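Long-range contact in SusD superfamily protein (Bacteroides thetaiotaomicron, PDB 3MCX), which is of unknown function but, as a SusD-family protein of the outer membrane, probably captures glycans at the cell surface for import: residues G269-N282 with Y334-K347. Residues are numbered along the deposited sequence; the frame is centred on the assembly and turned at random.
Sequences GGTGGEGAPMVYAN and YLAKFPGKTGDDPK
The side-chain amide of N282 stacks on one face of the Y334 ring, part of a loop-to-loop packing within the largely helical SusD fold, where the short helix 276-279 and its flanking loops meet the loop that follows strand 334-335. Amide and ring planes are 11° apart, with OD1 above the ring centre; CG anti to the backbone N (chi1 -170°) carries the amide over that face, N282 CG standing 3.6 Å from Y334 CG. N282 OD1 also accepts from the backbone N of V317, which helps to hold the amide's rotation, near the zinc ligand E315. Replacing Y334 by an alanine would probably leave the N282 amide without its stacking surface and open a gap on that side of it.

Between Y280 and L335 water substitutes for direct backbone pairing: two waters donate to Y280 O, one also donating to L335 O and the other accepting from L335 N. A third joins P277 O to F338 O, and a fourth accepts from T271 OG1 and donates to P346 O. Alongside them, L335 CD2 sits over one face of the Y280 ring in a CH-pi contact, 4.2 Å from its centroid, while P277 wedges CB against P346 CB at 3.6 Å and CG against F338 CB.

From the helix 276-279 itself, M278 presses its CG tightly on K347 CG at 3.5 Å. T271 N gives K347 O a direct hydrogen bond of 3.1 Å. The K347 chain, bent at chi3 and chi4, curls back on its own segment, and D345 OD1 is gripped from opposite faces of its carboxylate plane by K347 NZ, in a salt bridge, and by K347 N, closing an Asx turn.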
ATOM      1  N   GLY A 269       9.875  10.218 -17.528  1.00 14.62           N
ATOM      2  CA  GLY A 269       8.755   9.393 -18.026  1.00 13.53           C
ATOM      3  C   GLY A 269       7.650   9.131 -17.009  1.00 12.03           C
ATOM      4  O   GLY A 269       6.753   8.292 -17.237  1.00  9.84           O
ATOM      5  N   GLY A 270       7.702   9.840 -15.877  1.00 10.12           N
ATOM      6  CA  GLY A 270       6.699   9.663 -14.835  1.00  9.65           C
ATOM      7  C   GLY A 270       6.799   8.257 -14.272  1.00  9.22           C
ATOM      8  O   GLY A 270       7.901   7.724 -14.123  1.00 10.49           O
ATOM      9  N   THR A 271       5.668   7.635 -13.974  1.00  8.69           N
ATOM     10  CA  THR A 271       5.699   6.264 -13.458  1.00  8.35           C
ATOM     11  C   THR A 271       5.825   5.214 -14.579  1.00  7.78           C
ATOM     12  O   THR A 271       5.930   4.024 -14.306  1.00  7.91           O
ATOM     13  CB  THR A 271       4.501   5.960 -12.583  1.00  7.93           C
ATOM     14  OG1 THR A 271       3.296   6.277 -13.290  1.00  8.41           O
ATOM     15  CG2 THR A 271       4.571   6.735 -11.226  1.00  8.78           C
ATOM     16  N   GLY A 272       5.860   5.646 -15.836  1.00  7.96           N
ATOM     17  CA  GLY A 272       6.187   4.736 -16.928  1.00  7.85           C
ATOM     18  C   GLY A 272       5.086   3.760 -17.298  1.00  7.89           C
ATOM     19  O   GLY A 272       4.007   3.742 -16.707  1.00  7.50           O
ATOM     20  N   GLY A 273       5.390   2.910 -18.274  1.00  8.21           N
ATOM     21  CA  GLY A 273       4.458   1.886 -18.706  1.00  7.42           C
ATOM     22  C   GLY A 273       4.178   0.834 -17.662  1.00  6.34           C
ATOM     23  O   GLY A 273       3.071   0.337 -17.582  1.00  6.68           O
ATOM     24  N   GLU A 274       5.170   0.508 -16.830  1.00  6.50           N
ATOM     25  CA  GLU A 274       4.978  -0.482 -15.768  1.00  6.12           C
ATOM     26  C   GLU A 274       4.278   0.089 -14.568  1.00  5.73           C
ATOM     27  O   GLU A 274       3.833  -0.638 -13.691  1.00  7.09           O
ATOM     28  CB  GLU A 274       6.316  -1.114 -15.338  1.00  6.45           C
ATOM     29  CG  GLU A 274       6.993  -1.918 -16.405  1.00  6.92           C
ATOM     30  CD  GLU A 274       6.349  -3.254 -16.732  1.00  7.20           C
ATOM     31  OE1 GLU A 274       5.398  -3.664 -16.062  1.00  6.95           O
ATOM     32  OE2 GLU A 274       6.812  -3.897 -17.724  1.00  8.15           O
ATOM     33  N   GLY A 275       4.196   1.420 -14.472  1.00  6.11           N
ATOM     34  CA  GLY A 275       3.557   2.003 -13.315  1.00  6.09           C
ATOM     35  C   GLY A 275       2.112   1.574 -13.162  1.00  6.51           C
ATOM     36  O   GLY A 275       1.405   1.334 -14.129  1.00  6.76           O
ATOM     37  N   ALA A 276       1.653   1.495 -11.914  1.00  7.28           N
ATOM     38  CA  ALA A 276       0.291   1.046 -11.671  1.00  6.73           C
ATOM     39  C   ALA A 276      -0.739   1.796 -12.492  1.00  7.01           C
ATOM     40  O   ALA A 276      -1.670   1.174 -12.973  1.00  6.28           O
ATOM     41  CB  ALA A 276      -0.071   1.045 -10.158  1.00  7.05           C
ATOM     42  N   PRO A 277      -0.639   3.129 -12.599  1.00  6.94           N
ATOM     43  CA  PRO A 277      -1.661   3.844 -13.353  1.00  7.25           C
ATOM     44  C   PRO A 277      -1.777   3.360 -14.810  1.00  6.86           C
ATOM     45  O   PRO A 277      -2.894   3.206 -15.321  1.00  6.70           O
ATOM     46  CB  PRO A 277      -1.243   5.307 -13.214  1.00  6.70           C
ATOM     47  CG  PRO A 277      -0.628   5.341 -11.846  1.00  7.21           C
ATOM     48  CD  PRO A 277       0.199   4.048 -11.803  1.00  7.39           C
HETATM   49  N   MSE A 278      -0.659   3.080 -15.479  1.00  5.90           N
HETATM   50  CA  MSE A 278      -0.699   2.548 -16.826  1.00  6.58           C
HETATM   51  C   MSE A 278      -1.172   1.097 -16.837  1.00  6.67           C
HETATM   52  O   MSE A 278      -1.837   0.665 -17.778  1.00  6.79           O
HETATM   53  CB  MSE A 278       0.656   2.690 -17.531  1.00  7.56           C
HETATM   54  CG  MSE A 278       0.904   4.091 -18.025  1.00  7.10           C
HETATM   55 SE   MSE A 278      -0.447   4.867 -19.176  0.75  7.13          SE
HETATM   56  CE  MSE A 278      -0.525   3.482 -20.478  1.00  8.97           C
ATOM     57  N   VAL A 279      -0.837   0.354 -15.791  1.00  6.63           N
ATOM     58  CA  VAL A 279      -1.275  -1.042 -15.735  1.00  6.51           C
ATOM     59  C   VAL A 279      -2.787  -1.145 -15.472  1.00  5.91           C
ATOM     60  O   VAL A 279      -3.413  -2.119 -15.882  1.00  6.35           O
ATOM     61  CB  VAL A 279      -0.374  -1.860 -14.774  1.00  6.48           C
ATOM     62  CG1 VAL A 279      -0.797  -3.371 -14.706  1.00  6.82           C
ATOM     63  CG2 VAL A 279       1.090  -1.706 -15.225  1.00  6.82           C
ATOM     64  N   TYR A 280      -3.375  -0.108 -14.890  1.00  6.54           N
ATOM     65  CA  TYR A 280      -4.841  -0.003 -14.771  1.00  5.65           C
ATOM     66  C   TYR A 280      -5.490   0.670 -15.984  1.00  5.96           C
ATOM     67  O   TYR A 280      -6.715   0.746 -16.055  1.00  7.02           O
ATOM     68  CB  TYR A 280      -5.200   0.870 -13.532  1.00  6.39           C
ATOM     69  CG  TYR A 280      -5.207   0.159 -12.200  1.00  6.05           C
ATOM     70  CD1 TYR A 280      -6.213  -0.756 -11.886  1.00  7.74           C
ATOM     71  CD2 TYR A 280      -4.236   0.432 -11.230  1.00  6.38           C
ATOM     72  CE1 TYR A 280      -6.251  -1.419 -10.659  1.00  7.47           C
ATOM     73  CE2 TYR A 280      -4.260  -0.233 -10.004  1.00  8.03           C
ATOM     74  CZ  TYR A 280      -5.256  -1.156  -9.734  1.00  7.58           C
ATOM     75  OH  TYR A 280      -5.238  -1.826  -8.533  1.00  7.71           O
ATOM     76  N   ALA A 281      -4.707   1.202 -16.934  1.00  5.09           N
ATOM     77  CA  ALA A 281      -5.239   2.136 -17.911  1.00  5.24           C
ATOM     78  C   ALA A 281      -6.254   1.505 -18.842  1.00  5.50           C
ATOM     79  O   ALA A 281      -6.206   0.305 -19.139  1.00  5.60           O
ATOM     80  CB  ALA A 281      -4.085   2.740 -18.742  1.00  5.86           C
ATOM     81  N   ASN A 282      -7.151   2.364 -19.282  1.00  5.28           N
ATOM     82  CA  ASN A 282      -8.237   2.062 -20.213  1.00  5.23           C
ATOM     83  C   ASN A 282      -7.823   2.684 -21.529  1.00  5.45           C
ATOM     84  O   ASN A 282      -8.106   3.853 -21.825  1.00  6.36           O
ATOM     85  CB  ASN A 282      -9.524   2.623 -19.625  1.00  4.45           C
ATOM     86  CG  ASN A 282     -10.766   2.189 -20.333  1.00  4.77           C
ATOM     87  OD1 ASN A 282     -10.733   1.529 -21.382  1.00  5.16           O
ATOM     88  ND2 ASN A 282     -11.926   2.555 -19.733  1.00  6.03           N
ATOM     89  N   TYR A 334     -12.822  -1.204 -15.542  1.00  5.82           N
ATOM     90  CA  TYR A 334     -11.624  -0.365 -15.484  1.00  6.10           C
ATOM     91  C   TYR A 334     -11.737   0.590 -14.300  1.00  6.52           C
ATOM     92  O   TYR A 334     -12.770   1.249 -14.145  1.00  6.90           O
ATOM     93  CB  TYR A 334     -11.437   0.410 -16.802  1.00  5.46           C
ATOM     94  CG  TYR A 334     -11.110  -0.526 -17.946  1.00  6.06           C
ATOM     95  CD1 TYR A 334     -12.086  -1.206 -18.577  1.00  3.98           C
ATOM     96  CD2 TYR A 334      -9.786  -0.753 -18.362  1.00  5.74           C
ATOM     97  CE1 TYR A 334     -11.822  -2.102 -19.588  1.00  4.71           C
ATOM     98  CE2 TYR A 334      -9.506  -1.661 -19.389  1.00  5.93           C
ATOM     99  CZ  TYR A 334     -10.526  -2.293 -20.025  1.00  5.74           C
ATOM    100  OH  TYR A 334     -10.301  -3.177 -21.074  1.00  8.24           O
ATOM    101  N   LEU A 335     -10.728   0.593 -13.435  1.00  6.63           N
ATOM    102  CA  LEU A 335     -10.690   1.463 -12.270  1.00  6.80           C
ATOM    103  C   LEU A 335     -10.114   2.803 -12.680  1.00  7.01           C
ATOM    104  O   LEU A 335      -9.004   2.826 -13.234  1.00  7.78           O
ATOM    105  CB  LEU A 335      -9.819   0.813 -11.187  1.00  7.70           C
ATOM    106  CG  LEU A 335      -9.721   1.590  -9.873  1.00  7.94           C
ATOM    107  CD1 LEU A 335     -11.083   1.700  -9.229  1.00  8.46           C
ATOM    108  CD2 LEU A 335      -8.655   0.988  -8.931  1.00  8.73           C
ATOM    109  N   ALA A 336     -10.798   3.900 -12.387  1.00  6.91           N
ATOM    110  CA  ALA A 336     -10.404   5.239 -12.869  1.00  6.96           C
ATOM    111  C   ALA A 336      -9.809   6.131 -11.756  1.00  6.40           C
ATOM    112  O   ALA A 336      -9.884   7.344 -11.841  1.00  7.16           O
ATOM    113  CB  ALA A 336     -11.594   5.931 -13.543  1.00  8.01           C
ATOM    114  N   LYS A 337      -9.244   5.542 -10.716  1.00  6.71           N
ATOM    115  CA  LYS A 337      -8.658   6.309  -9.625  1.00  6.98           C
ATOM    116  C   LYS A 337      -7.393   7.093  -9.997  1.00  7.06           C
ATOM    117  O   LYS A 337      -7.095   8.061  -9.337  1.00  6.92           O
ATOM    118  CB  LYS A 337      -8.324   5.430  -8.422  1.00  9.10           C
ATOM    119  CG  LYS A 337      -9.482   5.172  -7.542  1.00 10.94           C
ATOM    120  CD  LYS A 337      -9.044   4.525  -6.235  1.00 10.20           C
ATOM    121  CE  LYS A 337     -10.261   4.407  -5.361  1.00  9.81           C
ATOM    122  NZ  LYS A 337     -10.038   3.648  -4.130  1.00  8.24           N
ATOM    123  N   PHE A 338      -6.649   6.662 -11.019  1.00  6.80           N
ATOM    124  CA  PHE A 338      -5.336   7.255 -11.310  1.00  7.02           C
ATOM    125  C   PHE A 338      -5.250   7.707 -12.768  1.00  7.18           C
ATOM    126  O   PHE A 338      -4.429   7.219 -13.556  1.00  7.75           O
ATOM    127  CB  PHE A 338      -4.237   6.234 -10.968  1.00  6.54           C
ATOM    128  CG  PHE A 338      -4.450   5.558  -9.646  1.00  7.13           C
ATOM    129  CD1 PHE A 338      -4.522   6.309  -8.481  1.00  6.41           C
ATOM    130  CD2 PHE A 338      -4.682   4.171  -9.567  1.00  8.37           C
ATOM    131  CE1 PHE A 338      -4.769   5.682  -7.228  1.00  9.54           C
ATOM    132  CE2 PHE A 338      -4.931   3.545  -8.315  1.00  9.75           C
ATOM    133  CZ  PHE A 338      -4.976   4.323  -7.152  1.00  9.03           C
ATOM    134  N   PRO A 339      -6.074   8.702 -13.157  1.00  6.48           N
ATOM    135  CA  PRO A 339      -6.145   9.091 -14.576  1.00  6.93           C
ATOM    136  C   PRO A 339      -5.054  10.088 -14.998  1.00  6.75           C
ATOM    137  O   PRO A 339      -4.988  10.459 -16.174  1.00  6.24           O
ATOM    138  CB  PRO A 339      -7.497   9.745 -14.646  1.00  6.84           C
ATOM    139  CG  PRO A 339      -7.595  10.478 -13.294  1.00  6.95           C
ATOM    140  CD  PRO A 339      -7.022   9.487 -12.335  1.00  6.90           C
ATOM    141  N   GLY A 340      -4.226  10.552 -14.050  1.00  6.74           N
ATOM    142  CA  GLY A 340      -3.225  11.580 -14.346  1.00  7.15           C
ATOM    143  C   GLY A 340      -3.736  12.974 -14.044  1.00  8.69           C
ATOM    144  O   GLY A 340      -4.945  13.187 -13.876  1.00  8.80           O
ATOM    145  N   LYS A 341      -2.821  13.941 -14.007  1.00  8.46           N
ATOM    146  CA  LYS A 341      -3.158  15.343 -13.612  1.00  9.36           C
ATOM    147  C   LYS A 341      -4.068  16.069 -14.574  1.00 12.01           C
ATOM    148  O   LYS A 341      -4.737  17.051 -14.198  1.00 12.40           O
ATOM    149  CB  LYS A 341      -1.898  16.192 -13.469  1.00  9.67           C
ATOM    150  CG  LYS A 341      -0.803  15.601 -12.637  1.00  7.99           C
ATOM    151  CD  LYS A 341       0.176  16.641 -12.193  1.00  7.68           C
ATOM    152  CE  LYS A 341       1.501  16.141 -11.724  1.00  7.38           C
ATOM    153  NZ  LYS A 341       1.450  15.072 -10.721  1.00  6.29           N
ATOM    154  N   THR A 342      -4.038  15.674 -15.841  1.00 13.63           N
ATOM    155  CA  THR A 342      -4.934  16.285 -16.823  1.00 15.18           C
ATOM    156  C   THR A 342      -6.077  15.349 -17.246  1.00 14.79           C
ATOM    157  O   THR A 342      -6.894  15.705 -18.107  1.00 16.35           O
ATOM    158  CB  THR A 342      -4.153  16.847 -18.045  1.00 16.03           C
ATOM    159  OG1 THR A 342      -3.621  15.786 -18.841  1.00 21.32           O
ATOM    160  CG2 THR A 342      -2.996  17.777 -17.591  1.00 18.83           C
ATOM    161  N   GLY A 343      -6.157  14.177 -16.612  1.00 14.75           N
ATOM    162  CA  GLY A 343      -7.263  13.246 -16.803  1.00 14.58           C
ATOM    163  C   GLY A 343      -7.115  12.262 -17.951  1.00 14.27           C
ATOM    164  O   GLY A 343      -7.996  11.403 -18.127  1.00 13.97           O
ATOM    165  N   ASP A 344      -6.024  12.377 -18.723  1.00 14.19           N
ATOM    166  CA  ASP A 344      -5.732  11.465 -19.836  1.00 13.87           C
ATOM    167  C   ASP A 344      -4.263  10.989 -19.945  1.00 12.59           C
ATOM    168  O   ASP A 344      -3.861  10.484 -20.989  1.00 14.61           O
ATOM    169  CB  ASP A 344      -6.148  12.130 -21.134  1.00 14.00           C
ATOM    170  CG  ASP A 344      -5.321  13.363 -21.442  1.00 16.83           C
ATOM    171  OD1 ASP A 344      -4.428  13.735 -20.623  1.00 17.83           O
ATOM    172  OD2 ASP A 344      -5.565  13.992 -22.514  1.00 22.13           O
ATOM    173  N   ASP A 345      -3.461  11.194 -18.897  1.00 10.23           N
ATOM    174  CA  ASP A 345      -2.053  10.609 -18.893  0.60  9.62           C
ATOM    175  C   ASP A 345      -1.731  10.149 -17.515  1.00  8.23           C
ATOM    176  O   ASP A 345      -1.157  10.817 -16.634  1.00  8.12           O
ATOM    177  CB  ASP A 345      -0.832  11.339 -19.516  0.60 10.31           C
ATOM    178  CG  ASP A 345       0.487  10.405 -19.602  0.60 10.60           C
ATOM    179  OD1 ASP A 345       0.437   9.141 -19.305  0.60  3.54           O
ATOM    180  OD2 ASP A 345       1.594  10.967 -19.980  0.60 12.02           O
ATOM    181  N   PRO A 346      -2.081   8.863 -17.346  1.00  7.77           N
ATOM    182  CA  PRO A 346      -1.850   8.244 -16.058  1.00  7.54           C
ATOM    183  C   PRO A 346      -0.430   8.302 -15.517  1.00  7.48           C
ATOM    184  O   PRO A 346      -0.248   8.228 -14.299  1.00  6.65           O
ATOM    185  CB  PRO A 346      -2.290   6.787 -16.300  1.00  7.35           C
ATOM    186  CG  PRO A 346      -3.331   6.906 -17.349  1.00  8.94           C
ATOM    187  CD  PRO A 346      -2.810   7.959 -18.262  1.00  8.82           C
ATOM    188  N   LYS A 347       0.550   8.371 -16.407  1.00  6.64           N
ATOM    189  CA  LYS A 347       1.952   8.415 -15.985  1.00  6.89           C
ATOM    190  C   LYS A 347       2.295   9.638 -15.153  1.00  7.51           C
ATOM    191  O   LYS A 347       3.365   9.672 -14.520  1.00  8.28           O
ATOM    192  CB  LYS A 347       2.872   8.324 -17.200  1.00  7.59           C
ATOM    193  CG  LYS A 347       2.826   6.983 -17.860  1.00  8.14           C
ATOM    194  CD  LYS A 347       3.867   6.858 -18.968  1.00 12.45           C
ATOM    195  CE  LYS A 347       3.585   7.740 -20.120  1.00 16.07           C
ATOM    196  NZ  LYS A 347       2.341   7.368 -20.848  1.00 20.85           N
TER
HETATM  197  O   HOH W   1       1.565   7.904 -12.159  1.00  7.90           O
HETATM  198  O   HOH W   2      -4.979   4.724 -14.620  1.00  8.93           O
HETATM  199  O   HOH W   3      -8.661   2.770 -16.004  1.00  6.96           O
HETATM  200  O   HOH W   4      -8.462  -0.911 -14.613  1.00  7.32           O